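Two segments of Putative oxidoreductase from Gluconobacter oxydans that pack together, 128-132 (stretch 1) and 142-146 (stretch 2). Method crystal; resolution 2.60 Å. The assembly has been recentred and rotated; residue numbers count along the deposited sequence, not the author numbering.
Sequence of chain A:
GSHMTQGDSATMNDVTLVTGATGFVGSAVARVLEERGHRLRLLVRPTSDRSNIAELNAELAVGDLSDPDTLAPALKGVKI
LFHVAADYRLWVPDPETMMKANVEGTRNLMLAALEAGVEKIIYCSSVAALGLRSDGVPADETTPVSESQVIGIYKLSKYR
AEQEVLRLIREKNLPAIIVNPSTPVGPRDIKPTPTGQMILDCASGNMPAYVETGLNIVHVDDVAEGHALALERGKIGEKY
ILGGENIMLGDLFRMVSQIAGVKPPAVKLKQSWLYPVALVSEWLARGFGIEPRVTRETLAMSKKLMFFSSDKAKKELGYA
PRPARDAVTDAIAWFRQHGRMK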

# COMPACT_ATOMS: atom_id res chain seq x y z
N ALA A 128 -19.14 -9.06 -1.48
CA ALA A 128 -17.72 -8.98 -1.87
C ALA A 128 -16.85 -9.95 -1.06
O ALA A 128 -15.81 -10.36 -1.51
CB ALA A 128 -17.22 -7.56 -1.78
N ALA A 129 -17.29 -10.32 0.12
CA ALA A 129 -16.65 -11.37 0.91
C ALA A 129 -16.91 -12.79 0.42
O ALA A 129 -16.34 -13.74 0.99
CB ALA A 129 -17.06 -11.24 2.37
N LEU A 130 -17.78 -12.97 -0.58
CA LEU A 130 -18.24 -14.33 -0.91
C LEU A 130 -17.57 -14.89 -2.16
O LEU A 130 -16.81 -14.19 -2.82
CB LEU A 130 -19.75 -14.37 -1.08
CG LEU A 130 -20.62 -13.94 0.10
CD1 LEU A 130 -22.04 -14.32 -0.20
CD2 LEU A 130 -20.22 -14.56 1.40
N GLY A 131 -17.84 -16.17 -2.48
CA GLY A 131 -17.21 -16.84 -3.63
C GLY A 131 -17.98 -16.61 -4.91
O GLY A 131 -19.12 -16.18 -4.86
N LEU A 132 -17.35 -16.87 -6.06
CA LEU A 132 -18.03 -16.79 -7.35
C LEU A 132 -17.98 -18.08 -8.16
O LEU A 132 -17.02 -18.85 -8.08
CB LEU A 132 -17.45 -15.68 -8.22
CG LEU A 132 -17.60 -14.29 -7.63
CD1 LEU A 132 -16.69 -13.30 -8.34
CD2 LEU A 132 -19.06 -13.86 -7.66
N THR A 142 -22.63 -20.94 0.09
CA THR A 142 -21.85 -22.20 0.11
C THR A 142 -20.68 -22.22 -0.87
O THR A 142 -19.80 -23.10 -0.79
CB THR A 142 -22.77 -23.36 -0.30
OG1 THR A 142 -23.88 -23.40 0.59
CG2 THR A 142 -22.05 -24.71 -0.26
N THR A 143 -20.70 -21.29 -1.83
CA THR A 143 -19.73 -21.26 -2.92
C THR A 143 -18.32 -21.14 -2.29
O THR A 143 -18.10 -20.32 -1.42
CB THR A 143 -20.09 -20.12 -3.92
OG1 THR A 143 -21.49 -20.19 -4.23
CG2 THR A 143 -19.29 -20.20 -5.21
N PRO A 144 -17.38 -22.01 -2.67
CA PRO A 144 -16.06 -21.89 -1.98
C PRO A 144 -15.37 -20.59 -2.32
O PRO A 144 -15.46 -20.12 -3.45
CB PRO A 144 -15.23 -23.07 -2.53
CG PRO A 144 -15.97 -23.56 -3.75
CD PRO A 144 -17.42 -23.12 -3.65
N VAL A 145 -14.69 -20.01 -1.34
CA VAL A 145 -13.91 -18.81 -1.58
C VAL A 145 -12.53 -19.06 -1.07
O VAL A 145 -12.37 -19.59 -0.00
CB VAL A 145 -14.37 -17.61 -0.73
CG1 VAL A 145 -14.51 -16.39 -1.62
CG2 VAL A 145 -15.61 -17.93 0.13
N SER A 146 -11.54 -18.59 -1.78
CA SER A 146 -10.21 -18.65 -1.22
C SER A 146 -9.55 -17.27 -1.31
O SER A 146 -9.73 -16.59 -2.33
CB SER A 146 -9.42 -19.77 -1.90
OG SER A 146 -8.14 -19.33 -2.30

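Stretch 1 leaves a 3-10 segment, which begins earlier in the chain and includes Ala128 and Ala129, and continues from Leu130 to Leu132 in an extended loop. Stretch 2 has no regular helix or strand, although from Thr143 to Ser146 its backbone angles also keep it extended. The nearest CA atoms across the stretches are those of Gly131 and Val145, 4.4 Å apart. Despite this proximity, no hydrogen bond crosses between the stretches, and the contact rests on van der Waals packing. It is small, burying 207 Å² summed over both sides.

Gly131 is the centre of the arrangement. With no side chain of its own, it lets the second stretch settle directly against its main chain, and Gly131 CA lies 3.7 Å from Pro144 O. The space is tight: a CB built in ideal geometry on Gly131 would point toward stretch 2 and fall 2.4 Å from Pro144 O and 3.0 Å from Thr143 O, both clashes. The close backbone approach therefore depends on the bare CA at this position.

Val145 and Thr143 supply the side chains that fill the contact, and both direct their CA-to-CB bonds toward stretch 1. Val145 CG1 reaches 3.4 Å from Gly131 CA and also 3.4 Å from Leu130 O, while Ala129 O is more distant, at 4.1 Å from Val145 CG1. A methyl group offers no polar hydrogen to these carbonyl oxygens, so the fit is one of shape rather than of directed bonding. The chi1 of Val145, -132°, lies between the usual wells.

Thr143 packs through its methyl group farther along stretch 1. Thr143 CG2 lies 3.8 Å from Gly131 C and 3.9 Å from Leu132 C, so that the methyl rests against the main chain of two successive residues. Its chi1 is in the m well. Its hydroxyl OG1 is hydrogen-bonded to a residue flanking one of the stretches, and the methyl makes the closest approach to stretch 1.

The leucines contribute chiefly through their backbones. The CA-to-CB bond of Leu130 points sideways and that of Leu132 away, and neither side chain comes within contact distance of stretch 2. Pro144 likewise turns its CA-to-CB bond away and meets Gly131 through its carbonyl oxygen. The interface thus combines two side chains from stretch 2 whose CA-to-CB bonds point toward stretch 1 with the main-chain surface that Gly131 and its neighbours provide.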